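Local atomic coordinates of D-alanyl-D-alanine carboxypeptidase (Mycobacterium tuberculosis H37Rv, PDB entry 4RYE), a protein that shows D,D-carboxypeptidase activity in vitro and probably trims the D-Ala-D-Ala end of peptidoglycan stem peptides. Residues Ala54-Ala57 and Leu58-Asp62; Asn108-Ala111 and His112-Gly115; Asp118-Val121 and Ala122-Ala126. All coordinates share one frame; numbering follows the deposited sequence.

Interaction 1. Residues Ala54-Ala57 and Leu58-Asp62; sequences ALVA and LDELD
Leu-61 reaches back over Ala-57 at the C-terminal end of helix 50-60, in the helical region of the penicillin-binding (beta-lactamase-like) fold of an S11 peptidase. The helix starts at Lys-50, the proton acceptor by similarity. Ala-54 lies one turn on from that lysine. Leu-61 is the first residue to leave helical geometry, and its N closes the last turn by donating to Ala-57 O at 2.8 Å. Its side chain can be followed outward. Leu-61 CB sits 3.2 Å from Ala-57 O. Leu-61 CG lies 3.6 Å from Ala-57 O. CG lies beside the backbone N (chi1 -61°), which turns the branch back along the helix. CD1 then reaches the methyl of Ala-57, with Leu-61 CD1 4.0 Å from Ala-57 CB. CG also packs on Leu-114.

One residue earlier, Glu-60 N is bonded to Val-56 O at 3.0 Å. The extended side chain of Glu-60 runs alongside Val-56, both pointing the same way. Its OE1 makes a salt bridge to Lys-123, and Asp-59 pairs likewise with Lys-127. Both charges thus tie this helix to helix 117-130. Glu-60 OE2 lies 4.0 Å from Val-56 CG1.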
ATOM      1  N   ALA A  54      -1.580  -8.570  -1.261  1.00 14.18           N
ATOM      2  CA  ALA A  54      -2.784  -8.548  -2.094  1.00 16.27           C
ATOM      3  C   ALA A  54      -2.527  -9.073  -3.511  1.00 15.28           C
ATOM      4  O   ALA A  54      -3.348  -9.809  -4.062  1.00 14.26           O
ATOM      5  CB  ALA A  54      -3.402  -7.133  -2.141  1.00 13.09           C
ATOM      6  N   LEU A  55      -1.399  -8.689  -4.102  1.00 14.03           N
ATOM      7  CA  LEU A  55      -1.017  -9.203  -5.425  1.00 15.22           C
ATOM      8  C   LEU A  55      -0.906 -10.730  -5.457  1.00 16.56           C
ATOM      9  O   LEU A  55      -1.380 -11.378  -6.389  1.00 18.30           O
ATOM     10  CB  LEU A  55       0.329  -8.622  -5.852  1.00 20.39           C
ATOM     11  CG  LEU A  55       0.355  -7.258  -6.524  1.00 27.53           C
ATOM     12  CD1 LEU A  55       1.809  -6.822  -6.682  1.00 28.34           C
ATOM     13  CD2 LEU A  55      -0.344  -7.325  -7.870  1.00 24.21           C
ATOM     14  N   VAL A  56      -0.255 -11.304  -4.447  1.00 14.67           N
ATOM     15  CA  VAL A  56      -0.117 -12.752  -4.371  1.00 15.08           C
ATOM     16  C   VAL A  56      -1.501 -13.398  -4.228  1.00 19.79           C
ATOM     17  O   VAL A  56      -1.823 -14.371  -4.924  1.00 16.40           O
ATOM     18  CB  VAL A  56       0.782 -13.168  -3.186  1.00 19.04           C
ATOM     19  CG1 VAL A  56       0.730 -14.685  -2.981  1.00 17.41           C
ATOM     20  CG2 VAL A  56       2.216 -12.705  -3.420  1.00 17.02           C
ATOM     21  N   ALA A  57      -2.319 -12.853  -3.327  1.00 16.44           N
ATOM     22  CA  ALA A  57      -3.660 -13.396  -3.089  1.00 16.44           C
ATOM     23  C   ALA A  57      -4.507 -13.367  -4.358  1.00 19.02           C
ATOM     24  O   ALA A  57      -5.207 -14.328  -4.667  1.00 21.65           O
ATOM     25  CB  ALA A  57      -4.365 -12.629  -1.968  1.00 13.63           C
ATOM     26  N   LEU A  58      -4.441 -12.260  -5.091  1.00 16.99           N
ATOM     27  CA  LEU A  58      -5.228 -12.118  -6.307  1.00 15.21           C
ATOM     28  C   LEU A  58      -4.750 -13.046  -7.407  1.00 19.18           C
ATOM     29  O   LEU A  58      -5.547 -13.506  -8.227  1.00 19.28           O
ATOM     30  CB  LEU A  58      -5.220 -10.668  -6.791  1.00 20.69           C
ATOM     31  CG  LEU A  58      -6.094  -9.745  -5.948  1.00 20.06           C
ATOM     32  CD1 LEU A  58      -5.743  -8.297  -6.228  1.00 18.55           C
ATOM     33  CD2 LEU A  58      -7.565 -10.032  -6.229  1.00 19.08           C
ATOM     34  N   ASP A  59      -3.456 -13.335  -7.429  1.00 16.50           N
ATOM     35  CA  ASP A  59      -2.938 -14.298  -8.405  1.00 26.79           C
ATOM     36  C   ASP A  59      -3.359 -15.739  -8.113  1.00 27.19           C
ATOM     37  O   ASP A  59      -3.664 -16.495  -9.027  1.00 24.13           O
ATOM     38  CB  ASP A  59      -1.408 -14.238  -8.484  1.00 30.90           C
ATOM     39  CG  ASP A  59      -0.910 -13.068  -9.309  1.00 50.54           C
ATOM     40  OD1 ASP A  59      -1.741 -12.308  -9.853  1.00 57.71           O
ATOM     41  OD2 ASP A  59       0.324 -12.917  -9.419  1.00 62.31           O
ATOM     42  N   GLU A  60      -3.366 -16.120  -6.840  1.00 23.54           N
ATOM     43  CA  GLU A  60      -3.504 -17.538  -6.487  1.00 28.45           C
ATOM     44  C   GLU A  60      -4.879 -17.956  -5.987  1.00 22.62           C
ATOM     45  O   GLU A  60      -5.256 -19.126  -6.099  1.00 23.16           O
ATOM     46  CB  GLU A  60      -2.457 -17.924  -5.436  1.00 28.27           C
ATOM     47  CG  GLU A  60      -1.041 -17.527  -5.816  1.00 33.88           C
ATOM     48  CD  GLU A  60       0.023 -18.309  -5.061  1.00 37.37           C
ATOM     49  OE1 GLU A  60      -0.328 -19.252  -4.314  1.00 36.17           O
ATOM     50  OE2 GLU A  60       1.216 -17.978  -5.229  1.00 36.23           O
ATOM     51  N   LEU A  61      -5.626 -17.022  -5.415  1.00 20.66           N
ATOM     52  CA  LEU A  61      -6.854 -17.391  -4.709  1.00 21.71           C
ATOM     53  C   LEU A  61      -8.104 -17.005  -5.485  1.00 24.89           C
ATOM     54  O   LEU A  61      -8.168 -15.924  -6.060  1.00 29.76           O
ATOM     55  CB  LEU A  61      -6.887 -16.730  -3.328  1.00 17.17           C
ATOM     56  CG  LEU A  61      -5.780 -17.058  -2.320  1.00 26.58           C
ATOM     57  CD1 LEU A  61      -5.923 -16.174  -1.068  1.00 24.19           C
ATOM     58  CD2 LEU A  61      -5.760 -18.543  -1.941  1.00 23.23           C
ATOM     59  N   ASP A  62      -9.092 -17.893  -5.505  1.00 22.32           N
ATOM     60  CA  ASP A  62     -10.424 -17.548  -6.006  1.00 27.05           C
ATOM     61  C   ASP A  62     -11.065 -16.588  -4.996  1.00 25.55           C
ATOM     62  O   ASP A  62     -10.944 -16.795  -3.788  1.00 24.88           O
ATOM     63  CB  ASP A  62     -11.277 -18.807  -6.154  1.00 32.30           C
ATOM     64  CG  ASP A  62     -12.625 -18.535  -6.813  1.00 43.21           C
ATOM     65  OD1 ASP A  62     -13.491 -17.882  -6.183  1.00 35.75           O
ATOM     66  OD2 ASP A  62     -12.827 -18.996  -7.959  1.00 51.57           O
TER

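Interaction 2. Residues Asn108-Ala111 and His112-Gly115; sequences NTLA and HMLG
Leu-114 and Gly-115 fold back on Leu-110 and Ala-111 in a local contact at the C-terminal end of helix 104-113. The ending is a Schellman motif. It lies in the helical region of the fold, where the chain turns toward helix 117-130. Gly-115 has positive phi (113°), and its N donates to His-112 O at 3.2 Å. Leu-114 N donates to Leu-110 O at 3.0 Å and has a second, weak bond to Ala-111 O.

The side chain of Leu-114 leans over the carbonyl it is bonded to. CG lies beside the backbone N (chi1 -68°), and this brings Leu-114 CG within 3.3 Å of Leu-110 O. The side chain also packs on Leu-53 and Val-56 of helix 50-60. Leu-110 packs in turn on Leu-94, Leu-95 and Leu-98 of helix 91-100.

Selenomethionine Met-113 has its SE 4.4 Å from Leu-110 CD2, a loose apolar touch. The same side chain also rests on Val-67.

His-112 sends its ring away from the helix, with CG anti to the backbone N (chi1 177°). Its ND1 is hydrogen-bonded to Asp-73, which ties the helix to the loop after strand 66-68. At the root of that side chain, His-112 CB lies 3.2 Å from Thr-109 O.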
ATOM      1  N   ASN A 108      -2.946 -12.212   8.143  1.00 19.30           N
ATOM      2  CA  ASN A 108      -2.527 -13.530   8.597  1.00 24.70           C
ATOM      3  C   ASN A 108      -3.478 -14.643   8.143  1.00 25.42           C
ATOM      4  O   ASN A 108      -3.059 -15.787   7.949  1.00 20.99           O
ATOM      5  CB  ASN A 108      -2.300 -13.538  10.118  1.00 26.72           C
ATOM      6  CG  ASN A 108      -1.133 -12.649  10.528  1.00 26.73           C
ATOM      7  OD1 ASN A 108      -0.211 -12.422   9.740  1.00 27.54           O
ATOM      8  ND2 ASN A 108      -1.175 -12.134  11.746  1.00 27.36           N
ATOM      9  N   THR A 109      -4.750 -14.303   7.954  1.00 20.35           N
ATOM     10  CA  THR A 109      -5.733 -15.284   7.518  1.00 20.64           C
ATOM     11  C   THR A 109      -5.604 -15.538   6.016  1.00 19.45           C
ATOM     12  O   THR A 109      -5.806 -16.656   5.549  1.00 21.62           O
ATOM     13  CB  THR A 109      -7.173 -14.879   7.910  1.00 22.67           C
ATOM     14  OG1 THR A 109      -7.200 -14.507   9.296  1.00 25.92           O
ATOM     15  CG2 THR A 109      -8.139 -16.054   7.715  1.00 21.76           C
ATOM     16  N   LEU A 110      -5.246 -14.504   5.264  1.00 18.23           N
ATOM     17  CA  LEU A 110      -4.893 -14.691   3.861  1.00 17.29           C
ATOM     18  C   LEU A 110      -3.641 -15.554   3.739  1.00 17.53           C
ATOM     19  O   LEU A 110      -3.564 -16.416   2.875  1.00 19.22           O
ATOM     20  CB  LEU A 110      -4.668 -13.343   3.177  1.00 16.16           C
ATOM     21  CG  LEU A 110      -5.955 -12.598   2.803  1.00 21.72           C
ATOM     22  CD1 LEU A 110      -5.648 -11.162   2.368  1.00 20.44           C
ATOM     23  CD2 LEU A 110      -6.732 -13.343   1.710  1.00 20.43           C
ATOM     24  N   ALA A 111      -2.670 -15.334   4.621  1.00 20.41           N
ATOM     25  CA  ALA A 111      -1.447 -16.134   4.605  1.00 19.69           C
ATOM     26  C   ALA A 111      -1.764 -17.599   4.889  1.00 25.67           C
ATOM     27  O   ALA A 111      -1.127 -18.495   4.340  1.00 22.77           O
ATOM     28  CB  ALA A 111      -0.440 -15.603   5.611  1.00 22.16           C
ATOM     29  N   HIS A 112      -2.746 -17.830   5.756  1.00 24.03           N
ATOM     30  CA  HIS A 112      -3.273 -19.170   6.019  1.00 24.52           C
ATOM     31  C   HIS A 112      -3.754 -19.813   4.707  1.00 22.51           C
ATOM     32  O   HIS A 112      -3.341 -20.932   4.378  1.00 23.64           O
ATOM     33  CB  HIS A 112      -4.390 -19.085   7.081  1.00 26.02           C
ATOM     34  CG  HIS A 112      -5.064 -20.387   7.401  1.00 28.92           C
ATOM     35  ND1 HIS A 112      -5.932 -20.523   8.465  1.00 36.24           N
ATOM     36  CD2 HIS A 112      -5.024 -21.598   6.793  1.00 27.15           C
ATOM     37  CE1 HIS A 112      -6.389 -21.762   8.503  1.00 37.49           C
ATOM     38  NE2 HIS A 112      -5.862 -22.433   7.497  1.00 36.11           N
HETATM   39  N   MSE A 113      -4.611 -19.113   3.963  1.00 20.30           N
HETATM   40  CA  MSE A 113      -5.094 -19.605   2.665  1.00 26.32           C
HETATM   41  C   MSE A 113      -3.967 -19.854   1.667  1.00 26.27           C
HETATM   42  O   MSE A 113      -4.088 -20.699   0.793  1.00 25.33           O
HETATM   43  CB  MSE A 113      -6.091 -18.625   2.038  1.00 24.65           C
HETATM   44  CG  MSE A 113      -7.321 -18.389   2.876  1.00 29.26           C
HETATM   45 SE   MSE A 113      -8.670 -17.283   1.972  0.68 28.12          SE
HETATM   46  CE  MSE A 113      -9.095 -18.561   0.558  1.00 28.97           C
ATOM     47  N   LEU A 114      -2.877 -19.110   1.792  1.00 22.06           N
ATOM     48  CA  LEU A 114      -1.788 -19.209   0.833  1.00 21.38           C
ATOM     49  C   LEU A 114      -0.750 -20.260   1.203  1.00 25.61           C
ATOM     50  O   LEU A 114       0.235 -20.432   0.491  1.00 28.21           O
ATOM     51  CB  LEU A 114      -1.120 -17.846   0.658  1.00 21.36           C
ATOM     52  CG  LEU A 114      -2.012 -16.821  -0.040  1.00 17.30           C
ATOM     53  CD1 LEU A 114      -1.491 -15.405   0.155  1.00 15.46           C
ATOM     54  CD2 LEU A 114      -2.121 -17.169  -1.534  1.00 17.83           C
ATOM     55  N   GLY A 115      -0.963 -20.960   2.310  1.00 26.77           N
ATOM     56  CA  GLY A 115      -0.066 -22.034   2.701  1.00 24.95           C
ATOM     57  C   GLY A 115       0.734 -21.773   3.968  1.00 28.16           C
ATOM     58  O   GLY A 115       1.620 -22.552   4.325  1.00 27.73           O
TER

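Interaction 3. Residues Asp118-Val121 and Ala122-Ala126; sequences DVTV and AKMNA
Val-119 and Lys-123 lie side by side one turn apart on helix 117-130, an alpha-helix packed against helix 50-60 in the helical region of this fold. They point the same way. They are one of three such pairs, which face different sides of the helix. The lysine is fully extended, so its methylenes pass along the valine, with Lys-123 CE 3.6 Å from Val-119 CG1. Its ammonium is tied to Glu-60, and NZ makes a probable hydrogen bond to Leu-114 O.

Thr-120 and selenomethionine Met-124 meet at a slant on the buried face, facing helix 50-60. With OG1 beside the backbone N (chi1 -63°), CG2 is left anti to it and faces the next turn. There Thr-120 CG2 lies 4.1 Å from Met-124 SE. The threonine hydroxyl is engaged elsewhere, by Gly-116 O.

Val-121 and Asn-125 again lie alongside each other. Asn-125 OD1 accepts from Ala-138 N, and Val-121 touches Pro-141, so both border loops.

Beneath all three, regular backbone bonds hold the turns together. Met-124 N to Thr-120 O is 2.8 Å, and Asn-125 N to Val-121 O is 3.0 Å. In the last pair a methyl meets the amide: Val-121 CG1 lies 3.6 Å from Asn-125 ND2.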
ATOM      1  N   ASP A 118       5.327 -18.540   6.574  1.00 22.95           N
ATOM      2  CA  ASP A 118       6.619 -18.617   5.891  1.00 28.42           C
ATOM      3  C   ASP A 118       6.473 -18.723   4.375  1.00 26.17           C
ATOM      4  O   ASP A 118       7.190 -18.064   3.626  1.00 22.46           O
ATOM      5  CB  ASP A 118       7.435 -19.800   6.417  1.00 30.29           C
ATOM      6  CG  ASP A 118       7.949 -19.576   7.827  1.00 48.15           C
ATOM      7  OD1 ASP A 118       7.601 -18.535   8.431  1.00 53.09           O
ATOM      8  OD2 ASP A 118       8.689 -20.450   8.334  1.00 55.09           O
ATOM      9  N   VAL A 119       5.545 -19.570   3.939  1.00 21.37           N
ATOM     10  CA  VAL A 119       5.271 -19.759   2.521  1.00 22.73           C
ATOM     11  C   VAL A 119       4.762 -18.471   1.894  1.00 21.44           C
ATOM     12  O   VAL A 119       5.154 -18.107   0.784  1.00 18.39           O
ATOM     13  CB  VAL A 119       4.242 -20.895   2.301  1.00 21.92           C
ATOM     14  CG1 VAL A 119       3.758 -20.909   0.868  1.00 27.75           C
ATOM     15  CG2 VAL A 119       4.846 -22.254   2.688  1.00 28.91           C
ATOM     16  N   THR A 120       3.907 -17.755   2.613  1.00 18.83           N
ATOM     17  CA  THR A 120       3.331 -16.528   2.072  1.00 17.82           C
ATOM     18  C   THR A 120       4.395 -15.451   1.910  1.00 19.49           C
ATOM     19  O   THR A 120       4.429 -14.730   0.903  1.00 18.66           O
ATOM     20  CB  THR A 120       2.167 -16.029   2.947  1.00 17.26           C
ATOM     21  OG1 THR A 120       1.130 -17.013   2.940  1.00 24.01           O
ATOM     22  CG2 THR A 120       1.606 -14.714   2.429  1.00 16.93           C
ATOM     23  N   VAL A 121       5.282 -15.358   2.892  1.00 18.88           N
ATOM     24  CA  VAL A 121       6.378 -14.409   2.806  1.00 19.82           C
ATOM     25  C   VAL A 121       7.293 -14.773   1.635  1.00 20.45           C
ATOM     26  O   VAL A 121       7.724 -13.884   0.887  1.00 19.84           O
ATOM     27  CB  VAL A 121       7.153 -14.315   4.130  1.00 21.84           C
ATOM     28  CG1 VAL A 121       8.441 -13.496   3.955  1.00 22.39           C
ATOM     29  CG2 VAL A 121       6.257 -13.692   5.199  1.00 23.40           C
ATOM     30  N   ALA A 122       7.568 -16.061   1.450  1.00 18.33           N
ATOM     31  CA  ALA A 122       8.378 -16.476   0.293  1.00 20.99           C
ATOM     32  C   ALA A 122       7.692 -16.120  -1.028  1.00 22.70           C
ATOM     33  O   ALA A 122       8.348 -15.652  -1.957  1.00 16.58           O
ATOM     34  CB  ALA A 122       8.692 -17.953   0.340  1.00 19.31           C
ATOM     35  N   LYS A 123       6.380 -16.344  -1.115  1.00 16.33           N
ATOM     36  CA  LYS A 123       5.622 -15.938  -2.307  1.00 18.98           C
ATOM     37  C   LYS A 123       5.618 -14.428  -2.550  1.00 19.42           C
ATOM     38  O   LYS A 123       5.689 -13.977  -3.698  1.00 14.20           O
ATOM     39  CB  LYS A 123       4.181 -16.459  -2.247  1.00 20.53           C
ATOM     40  CG  LYS A 123       4.070 -17.982  -2.335  1.00 17.61           C
ATOM     41  CD  LYS A 123       2.614 -18.430  -2.162  1.00 20.79           C
ATOM     42  CE  LYS A 123       2.483 -19.939  -2.368  1.00 21.45           C
ATOM     43  NZ  LYS A 123       1.081 -20.406  -2.169  1.00 23.65           N
HETATM   44  N   MSE A 124       5.513 -13.637  -1.485  1.00 15.31           N
HETATM   45  CA  MSE A 124       5.580 -12.184  -1.634  1.00 16.68           C
HETATM   46  C   MSE A 124       6.942 -11.734  -2.174  1.00 19.38           C
HETATM   47  O   MSE A 124       7.030 -10.904  -3.073  1.00 19.31           O
HETATM   48  CB  MSE A 124       5.281 -11.494  -0.298  1.00 13.56           C
HETATM   49  CG  MSE A 124       3.808 -11.550   0.108  1.00 13.58           C
HETATM   50 SE   MSE A 124       3.617 -11.201   2.020  0.74 20.65          SE
HETATM   51  CE  MSE A 124       4.060  -9.296   2.044  1.00 18.06           C
ATOM     52  N   ASN A 125       8.005 -12.291  -1.620  1.00 14.03           N
ATOM     53  CA  ASN A 125       9.346 -11.960  -2.081  1.00 19.49           C
ATOM     54  C   ASN A 125       9.572 -12.421  -3.515  1.00 20.26           C
ATOM     55  O   ASN A 125      10.188 -11.709  -4.306  1.00 17.68           O
ATOM     56  CB  ASN A 125      10.389 -12.537  -1.117  1.00 18.74           C
ATOM     57  CG  ASN A 125      10.476 -11.731   0.164  1.00 21.98           C
ATOM     58  OD1 ASN A 125      10.340 -10.506   0.136  1.00 20.22           O
ATOM     59  ND2 ASN A 125      10.676 -12.405   1.289  1.00 20.84           N
ATOM     60  N   ALA A 126       9.042 -13.589  -3.868  1.00 18.64           N
ATOM     61  CA  ALA A 126       9.134 -14.039  -5.259  1.00 18.12           C
ATOM     62  C   ALA A 126       8.390 -13.090  -6.205  1.00 19.90           C
ATOM     63  O   ALA A 126       8.857 -12.807  -7.312  1.00 20.60           O
ATOM     64  CB  ALA A 126       8.616 -15.452  -5.408  1.00 15.74           C
TER

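Overall arrangement
The three contacts lie on three helices of one cluster, with centres 11 to 12 Å apart; only helices 104-113 and 117-130 follow each other in the chain. Each is partly buried. Interactions 1 and 2 have four buried residues each, with two exposed in 1 and one in 2, against two buried and three exposed in interaction 3. Interactions 1 and 2 are helix ends, whereas interaction 3 is regular helix. Leu-114 of interaction 2 packs on Val-56 and Leu-61 of interaction 1 and on Thr-120 of interaction 3. Lys-123 is the polar counterpart, joining interactions 1 and 2. Val-56 also packs on Met-124. Apolar contacts thus fill the inner faces, and the salt bridge lies toward the surface.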